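Local coordinates for large adhesion protein (Lap) involved in biofilm formation (Marinobacter hydrocarbonoclasticus, PDB 6XI3), which takes part in biofilm formation as a bacterial adhesin, its calcium-bound tandem Ig-like domains probably forming an extended arm toward the target, at residues 139-144 with 158-163; 214-219 with 300-305; 222-227 with 251-256. One frame throughout, in Å; residues are numbered along the deposited sequence.

How the interactions relate
The three contacts span two successive beta-sandwich domains. Interaction 1 lies in the core of one, interaction 3 in the core of the next, and interaction 2 joins the two through a calcium ion. Both segments of interaction 3 fall between those of interaction 2 in sequence. The centres of interactions 1 and 2 are about 14 Å apart, those of 2 and 3 about 17 Å. Gln139 CG of interaction 1 packs 3.7 Å from Ala219 CB of interaction 2. Asp300 OD2 of interaction 2 lies 3.4 Å from Gly222 CA of interaction 3. Interactions 1 and 3 do not touch; their centres are about 30 Å apart. The bound EDT lies beside interaction 3 and also touches Ala305 of interaction 2.

Interaction 1 of 3, residues 139-144 with 158-163; sequences QTVNLS and ITMTDS
Val141 meets Met160 tip to tip across the interior of a beta-sandwich domain. Its CG1 lies 3.4 Å from the thioether sulphur, Met160 SD. The same methyl is 3.9 Å from Met160 CE, so one branch of the valine carries the whole meeting. With chi1 at 55°, CG1 stands between the backbone N and the carbonyl carbon, and it is this branch that faces the sulphur. Met160 runs straight out through CG and then bends at the sulphur (chi3 -79°), which brings both SD and CE within reach of that methyl.

Asn142 belongs to the other face of the strand. Its OD1 accepts a hydrogen bond from the backbone N of Gly184 in the neighbouring strand 180-186.

Leu143 turns inward again. Its CD1 meets Ile158 CG2 at 3.7 Å, also tip to tip. That CD1 touches the sulphur of Met160 more loosely, at 4.4 Å, so the leucine packs against two residues of the facing strand.

The strands 140-144 and 158-161 run roughly antiparallel, with 139° between their directions. Their axes come no closer than 11.0 Å, the separation of two facing sheets. Strand 140-148 lies in the middle of a three-stranded sheet, and strand 155-161 lies in the four-stranded sheet. Val197 of strand 193-202 touches both Leu143 and Met160 and helps to fill the core.

All four touching residues are buried and meet through carbon and sulphur atoms. The contact therefore holds the sheets together by dispersion and by exclusion of water, without directional bonds.

Interaction 2 of 3, residues 214-219 with 300-305; sequences NGTFDA and DRNGNA. With CA (calcium ion), chain D.
Asn302 and Asp218 share a calcium ion at the junction between two successive beta-sandwich domains. Asp218 follows strand 208-217, the end of one domain. Asn302 lies on the loop between strands 290-299 and 305-314 of the next. The ion takes Asp218 OD1 at 2.4 Å and Asn302 OD1 at 2.2 Å. These two oxygens are 3.1 Å apart and are drawn together by the metal. The carboxylate of Asp218 and the amide of Asn302 are stacked, their planes 23° apart.

The other end of the amide is used as well. Asn302 ND2 donates to the backbone oxygen Phe217 O at 2.9 Å in a nearly straight bond (174°). The acceptor lies in the amide plane, while the donor comes in above the plane of the carbonyl. One amide thus grips the metal with its oxygen and the preceding domain's last strand with its nitrogen, which should fix its rotation. Thr216 CG2 packs beside ND2.

The loop is shaped by a type I beta turn from Asp300 to Gly303 and by an Asx turn, in which Asp300 OD1 accepts from Asn302 N. The same oxygen accepts from Asn304 N at 2.9 Å, on the opposite face of the carboxylate. Asp300 OD2 takes Asn304 ND2 on its syn lone pair. OD2 also accepts from a calcium-bound water at 2.8 Å, which makes Asp300 a second-shell residue.

Asp192, Thr220 and Asp246 complete the site. Arg301 forms a salt bridge with Asp246 through NH1.

Interaction 3 of 3, residues 222-227 with 251-256; sequences GDLTVS and SQVDLT. With EDT ({[-(bis-carboxymethyl-amino)-ethyl]-carboxymethyl-amino}-acetic acid), chain I.
Leu224 reaches across the inside of its domain toward Val253. Its CB starts from strand 223-232 and points at the facing strand. CG is carried onward because it stands anti to the backbone N (chi1 180°). CB and CG only carry the chain across and do not themselves touch the valine. At the tip the branches differ: CD1 continues across and meets Val253 CG1 at 4.2 Å, while CD2 stays farther back. Ala296, Ala298, Val306 and Tyr277 also pack against this leucine.

Two residues on, Val226 repeats the contact with Leu255. Val226 CG2 and Leu255 CD2 lie 4.1 Å apart, and the two side chains cross at a slant. The CB of Leu255 does not face the other strand squarely, yet the end of the side chain swings closer to it. These are light contacts, one methyl against another in each pair.

Between the two inward residues, Thr225 faces the other way. Thr225 OG1 is hydrogen-bonded to Thr243 OG1, and Thr225 CG2 lies 3.6 Å from O19 of the bound EDT. Asp223 is on this outer face too, with OD2 3.1 Å from O19 of EDT. Two carboxylates so close would be expected to repel unless something offsets their charge. Ser307 N hydrogen-bonds to EDT, and the ligand rests beside strands 223-232 and 305-314.

Strand 223-232 is an outermost strand of the three-stranded sheet, and strand 252-258 belongs to the four-stranded sheet opposite. Alternate residues pointing inward from both, with polar ones outside, are typical of the core of an Ig-like beta-sandwich.

Interaction 1 of 3, residues 139-144 with 158-163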
# COMPACT_ATOMS: atom_id res chain seq x y z
N GLN A 139 -10.20 11.82 5.71
CA GLN A 139 -8.77 11.50 6.01
C GLN A 139 -8.47 12.00 7.42
O GLN A 139 -7.54 12.81 7.60
CB GLN A 139 -7.83 12.08 4.94
CG GLN A 139 -8.25 11.68 3.53
CD GLN A 139 -7.22 11.88 2.44
OE1 GLN A 139 -6.03 11.74 2.63
NE2 GLN A 139 -7.71 12.08 1.24
N THR A 140 -9.28 11.57 8.37
CA THR A 140 -9.12 11.93 9.80
C THR A 140 -9.29 10.68 10.66
O THR A 140 -9.79 9.67 10.18
CB THR A 140 -10.12 13.00 10.25
OG1 THR A 140 -11.43 12.47 10.09
CG2 THR A 140 -10.01 14.29 9.46
N VAL A 141 -8.81 10.75 11.90
CA VAL A 141 -8.97 9.64 12.86
C VAL A 141 -9.47 10.24 14.18
O VAL A 141 -9.02 11.37 14.54
CB VAL A 141 -7.67 8.83 13.01
CG1 VAL A 141 -6.49 9.71 13.37
CG2 VAL A 141 -7.83 7.73 14.04
N ASN A 142 -10.45 9.57 14.78
CA ASN A 142 -10.88 9.79 16.18
C ASN A 142 -10.24 8.70 17.04
O ASN A 142 -10.36 7.50 16.66
CB ASN A 142 -12.41 9.78 16.30
CG ASN A 142 -13.08 10.86 15.49
OD1 ASN A 142 -12.41 11.77 14.96
ND2 ASN A 142 -14.40 10.79 15.37
N LEU A 143 -9.57 9.11 18.11
CA LEU A 143 -8.83 8.24 19.06
C LEU A 143 -9.40 8.52 20.44
O LEU A 143 -9.73 9.68 20.71
CB LEU A 143 -7.34 8.62 19.12
CG LEU A 143 -6.53 8.50 17.83
CD1 LEU A 143 -5.14 9.07 18.01
CD2 LEU A 143 -6.45 7.06 17.36
N SER A 144 -9.35 7.55 21.32
CA SER A 144 -9.66 7.80 22.74
C SER A 144 -8.85 6.79 23.54
O SER A 144 -8.28 5.90 22.91
CB SER A 144 -11.14 7.71 23.01
OG SER A 144 -11.56 6.37 23.03
N ILE A 158 1.24 10.69 21.04
CA ILE A 158 0.58 9.82 20.02
C ILE A 158 1.35 9.89 18.71
O ILE A 158 1.68 11.02 18.21
CB ILE A 158 -0.90 10.15 19.84
CG1 ILE A 158 -1.66 9.86 21.14
CG2 ILE A 158 -1.48 9.36 18.67
CD1 ILE A 158 -2.95 10.61 21.28
N THR A 159 1.56 8.70 18.16
CA THR A 159 2.26 8.46 16.88
C THR A 159 1.31 7.64 16.01
O THR A 159 0.81 6.60 16.50
CB THR A 159 3.59 7.74 17.13
OG1 THR A 159 4.41 8.51 18.00
CG2 THR A 159 4.39 7.52 15.88
N MET A 160 1.13 8.04 14.76
CA MET A 160 0.44 7.25 13.73
C MET A 160 1.41 6.99 12.58
O MET A 160 1.99 7.94 12.08
CB MET A 160 -0.81 7.98 13.28
CG MET A 160 -1.79 8.02 14.43
SD MET A 160 -3.32 8.84 14.04
CE MET A 160 -2.77 10.53 14.18
N THR A 161 1.63 5.71 12.27
CA THR A 161 2.66 5.26 11.31
C THR A 161 1.93 4.48 10.20
O THR A 161 1.08 3.64 10.58
CB THR A 161 3.74 4.41 11.99
OG1 THR A 161 4.32 5.19 13.03
CG2 THR A 161 4.83 3.97 11.04
N ASP A 162 2.21 4.81 8.93
CA ASP A 162 1.54 4.19 7.76
C ASP A 162 2.40 3.06 7.18
O ASP A 162 3.49 2.76 7.75
CB ASP A 162 1.11 5.28 6.77
CG ASP A 162 2.23 5.94 6.01
OD1 ASP A 162 3.38 5.47 6.14
OD2 ASP A 162 1.94 6.96 5.31
N SER A 163 1.93 2.46 6.07
CA SER A 163 2.59 1.29 5.43
C SER A 163 3.93 1.69 4.81
O SER A 163 4.67 0.78 4.47
CB SER A 163 1.70 0.65 4.37
OG SER A 163 1.26 1.63 3.44

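Interaction 2 of 3, residues 214-219 with 300-305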
# COMPACT_ATOMS: atom_id res chain seq x y z
N ASN A 214 -4.45 -0.67 15.74
CA ASN A 214 -4.18 -0.74 14.30
C ASN A 214 -5.52 -0.64 13.59
O ASN A 214 -6.55 -1.02 14.18
CB ASN A 214 -3.39 -2.00 13.92
CG ASN A 214 -4.06 -3.26 14.41
OD1 ASN A 214 -5.14 -3.63 13.95
ND2 ASN A 214 -3.44 -3.94 15.37
N GLY A 215 -5.49 -0.17 12.36
CA GLY A 215 -6.69 -0.14 11.52
C GLY A 215 -6.29 0.06 10.09
O GLY A 215 -5.12 0.39 9.82
N THR A 216 -7.27 0.00 9.21
CA THR A 216 -7.03 0.15 7.76
C THR A 216 -7.39 1.56 7.31
O THR A 216 -8.49 2.05 7.63
CB THR A 216 -7.86 -0.84 6.97
OG1 THR A 216 -7.58 -2.09 7.60
CG2 THR A 216 -7.53 -0.84 5.49
N PHE A 217 -6.53 2.13 6.48
CA PHE A 217 -6.73 3.43 5.82
C PHE A 217 -6.89 3.13 4.33
O PHE A 217 -6.03 2.45 3.71
CB PHE A 217 -5.55 4.33 6.15
CG PHE A 217 -5.71 5.78 5.78
CD1 PHE A 217 -6.93 6.42 5.89
CD2 PHE A 217 -4.62 6.50 5.30
CE1 PHE A 217 -7.05 7.75 5.54
CE2 PHE A 217 -4.74 7.85 4.98
CZ PHE A 217 -5.96 8.47 5.11
N ASP A 218 -7.98 3.61 3.76
CA ASP A 218 -8.29 3.45 2.33
C ASP A 218 -8.98 4.73 1.90
O ASP A 218 -10.19 4.68 1.63
CB ASP A 218 -9.10 2.18 2.06
CG ASP A 218 -9.20 1.87 0.56
OD1 ASP A 218 -8.71 2.68 -0.25
OD2 ASP A 218 -9.78 0.83 0.22
N ALA A 219 -8.22 5.81 1.80
CA ALA A 219 -8.70 7.15 1.36
C ALA A 219 -8.54 7.32 -0.17
O ALA A 219 -9.24 8.18 -0.76
CB ALA A 219 -8.01 8.22 2.14
N ASP A 300 -2.44 -2.41 -5.55
CA ASP A 300 -2.54 -1.11 -4.81
C ASP A 300 -2.24 -1.37 -3.33
O ASP A 300 -2.03 -2.49 -2.96
CB ASP A 300 -3.86 -0.41 -5.07
CG ASP A 300 -5.11 -0.93 -4.38
OD1 ASP A 300 -5.00 -1.77 -3.45
OD2 ASP A 300 -6.20 -0.50 -4.80
N ARG A 301 -2.20 -0.33 -2.54
CA ARG A 301 -1.80 -0.43 -1.12
C ARG A 301 -2.82 -1.20 -0.28
O ARG A 301 -2.46 -1.61 0.84
CB ARG A 301 -1.61 0.98 -0.59
CG ARG A 301 -0.35 1.65 -1.10
CD ARG A 301 0.04 2.82 -0.20
NE ARG A 301 1.28 3.48 -0.64
CZ ARG A 301 1.35 4.46 -1.53
NH1 ARG A 301 0.26 4.94 -2.10
NH2 ARG A 301 2.51 5.01 -1.82
N ASN A 302 -4.07 -1.33 -0.73
CA ASN A 302 -5.10 -2.07 0.04
C ASN A 302 -5.27 -3.48 -0.53
O ASN A 302 -6.30 -4.09 -0.25
CB ASN A 302 -6.41 -1.27 0.06
CG ASN A 302 -6.26 0.04 0.79
OD1 ASN A 302 -6.13 1.07 0.13
ND2 ASN A 302 -6.23 0.00 2.12
N GLY A 303 -4.30 -3.97 -1.33
CA GLY A 303 -4.26 -5.36 -1.79
C GLY A 303 -5.11 -5.60 -3.04
O GLY A 303 -5.38 -6.74 -3.31
N ASN A 304 -5.55 -4.56 -3.76
CA ASN A 304 -6.37 -4.75 -4.99
C ASN A 304 -5.46 -4.81 -6.22
O ASN A 304 -4.56 -3.96 -6.34
CB ASN A 304 -7.39 -3.64 -5.18
CG ASN A 304 -8.29 -3.48 -3.98
OD1 ASN A 304 -9.03 -4.40 -3.64
ND2 ASN A 304 -8.21 -2.33 -3.32
N ALA A 305 -5.75 -5.71 -7.15
CA ALA A 305 -5.16 -5.67 -8.51
C ALA A 305 -5.76 -4.49 -9.25
O ALA A 305 -6.98 -4.35 -9.26
CB ALA A 305 -5.39 -6.98 -9.24
CA CA D . -6.57 2.69 -1.33
O HOH W 1 -7.40 1.21 -2.98

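Interaction 3 of 3, residues 222-227 with 251-256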
# COMPACT_ATOMS: atom_id res chain seq x y z
N GLY A 222 -7.27 2.95 -5.84
CA GLY A 222 -6.15 2.42 -6.62
C GLY A 222 -6.51 2.47 -8.09
O GLY A 222 -7.67 2.30 -8.40
N ASP A 223 -5.56 2.79 -8.95
CA ASP A 223 -5.81 2.83 -10.41
C ASP A 223 -4.49 2.57 -11.13
O ASP A 223 -3.42 2.78 -10.55
CB ASP A 223 -6.44 4.17 -10.78
CG ASP A 223 -7.00 4.24 -12.19
OD1 ASP A 223 -7.70 3.28 -12.60
OD2 ASP A 223 -6.67 5.22 -12.87
N LEU A 224 -4.57 2.17 -12.39
CA LEU A 224 -3.39 1.96 -13.25
C LEU A 224 -3.82 2.30 -14.68
O LEU A 224 -4.94 1.93 -15.06
CB LEU A 224 -2.86 0.52 -13.11
CG LEU A 224 -1.63 0.20 -13.98
CD1 LEU A 224 -0.69 -0.80 -13.32
CD2 LEU A 224 -2.03 -0.32 -15.34
N THR A 225 -2.99 3.06 -15.39
CA THR A 225 -3.13 3.24 -16.85
C THR A 225 -1.89 2.65 -17.53
O THR A 225 -0.84 2.63 -16.91
CB THR A 225 -3.33 4.71 -17.21
OG1 THR A 225 -2.09 5.38 -17.00
CG2 THR A 225 -4.47 5.37 -16.45
N VAL A 226 -2.06 2.19 -18.78
CA VAL A 226 -0.92 1.74 -19.62
C VAL A 226 -1.06 2.41 -20.98
O VAL A 226 -2.18 2.67 -21.40
CB VAL A 226 -0.81 0.21 -19.71
CG1 VAL A 226 -1.98 -0.44 -20.43
CG2 VAL A 226 0.51 -0.20 -20.36
N SER A 227 0.06 2.71 -21.62
CA SER A 227 0.02 3.26 -22.98
C SER A 227 1.15 2.65 -23.80
O SER A 227 2.22 2.28 -23.22
CB SER A 227 -0.03 4.77 -22.98
OG SER A 227 1.25 5.33 -22.99
N SER A 251 6.71 -1.06 -6.39
CA SER A 251 5.75 -2.14 -6.72
C SER A 251 6.02 -2.63 -8.15
O SER A 251 6.36 -1.82 -9.02
CB SER A 251 4.31 -1.74 -6.57
OG SER A 251 4.09 -1.25 -5.28
N GLN A 252 5.83 -3.91 -8.37
CA GLN A 252 6.02 -4.56 -9.68
C GLN A 252 4.76 -4.36 -10.52
O GLN A 252 3.64 -4.55 -9.99
CB GLN A 252 6.29 -6.05 -9.47
CG GLN A 252 6.50 -6.81 -10.78
CD GLN A 252 6.99 -8.21 -10.53
OE1 GLN A 252 7.82 -8.46 -9.67
NE2 GLN A 252 6.54 -9.15 -11.34
N VAL A 253 4.96 -4.04 -11.79
CA VAL A 253 3.92 -4.01 -12.84
C VAL A 253 4.22 -5.20 -13.73
O VAL A 253 5.34 -5.28 -14.26
CB VAL A 253 3.97 -2.69 -13.62
CG1 VAL A 253 2.87 -2.61 -14.67
CG2 VAL A 253 3.89 -1.51 -12.66
N ASP A 254 3.24 -6.07 -13.93
CA ASP A 254 3.33 -7.22 -14.85
C ASP A 254 2.58 -6.83 -16.11
O ASP A 254 1.43 -6.34 -15.97
CB ASP A 254 2.71 -8.46 -14.23
CG ASP A 254 3.50 -8.93 -13.02
OD1 ASP A 254 4.76 -8.74 -13.00
OD2 ASP A 254 2.85 -9.46 -12.11
N LEU A 255 3.23 -6.99 -17.25
CA LEU A 255 2.66 -6.59 -18.55
C LEU A 255 2.58 -7.83 -19.42
O LEU A 255 3.40 -8.74 -19.24
CB LEU A 255 3.51 -5.51 -19.20
CG LEU A 255 3.59 -4.20 -18.43
CD1 LEU A 255 4.93 -4.06 -17.77
CD2 LEU A 255 3.33 -3.02 -19.33
N THR A 256 1.60 -7.86 -20.30
CA THR A 256 1.52 -8.90 -21.34
C THR A 256 1.25 -8.18 -22.64
O THR A 256 0.59 -7.11 -22.57
CB THR A 256 0.46 -9.98 -21.07
OG1 THR A 256 -0.80 -9.31 -21.09
CG2 THR A 256 0.69 -10.72 -19.78
O20 EDT I . -7.82 3.35 -17.43
C5 EDT I . -8.14 3.56 -16.24
O19 EDT I . -7.96 4.71 -15.68
C4 EDT I . -8.86 2.42 -15.50
N3 EDT I . -9.56 1.42 -16.37
C2 EDT I . -10.46 2.01 -17.42
C1 EDT I . -11.48 3.02 -16.90
O18 EDT I . -11.51 4.18 -17.42
O17 EDT I . -12.28 2.66 -16.02
C6 EDT I . -10.39 0.52 -15.56
C7 EDT I . -9.51 -0.54 -14.99
N8 EDT I . -10.27 -1.79 -14.86
C9 EDT I . -9.46 -2.93 -15.33
C10 EDT I . -10.24 -4.21 -15.53
O16 EDT I . -9.93 -4.92 -16.51
O15 EDT I . -11.13 -4.55 -14.71
C11 EDT I . -10.71 -1.98 -13.46
C12 EDT I . -9.66 -2.64 -12.57
O13 EDT I . -8.49 -2.21 -12.58
O14 EDT I . -9.98 -3.59 -11.82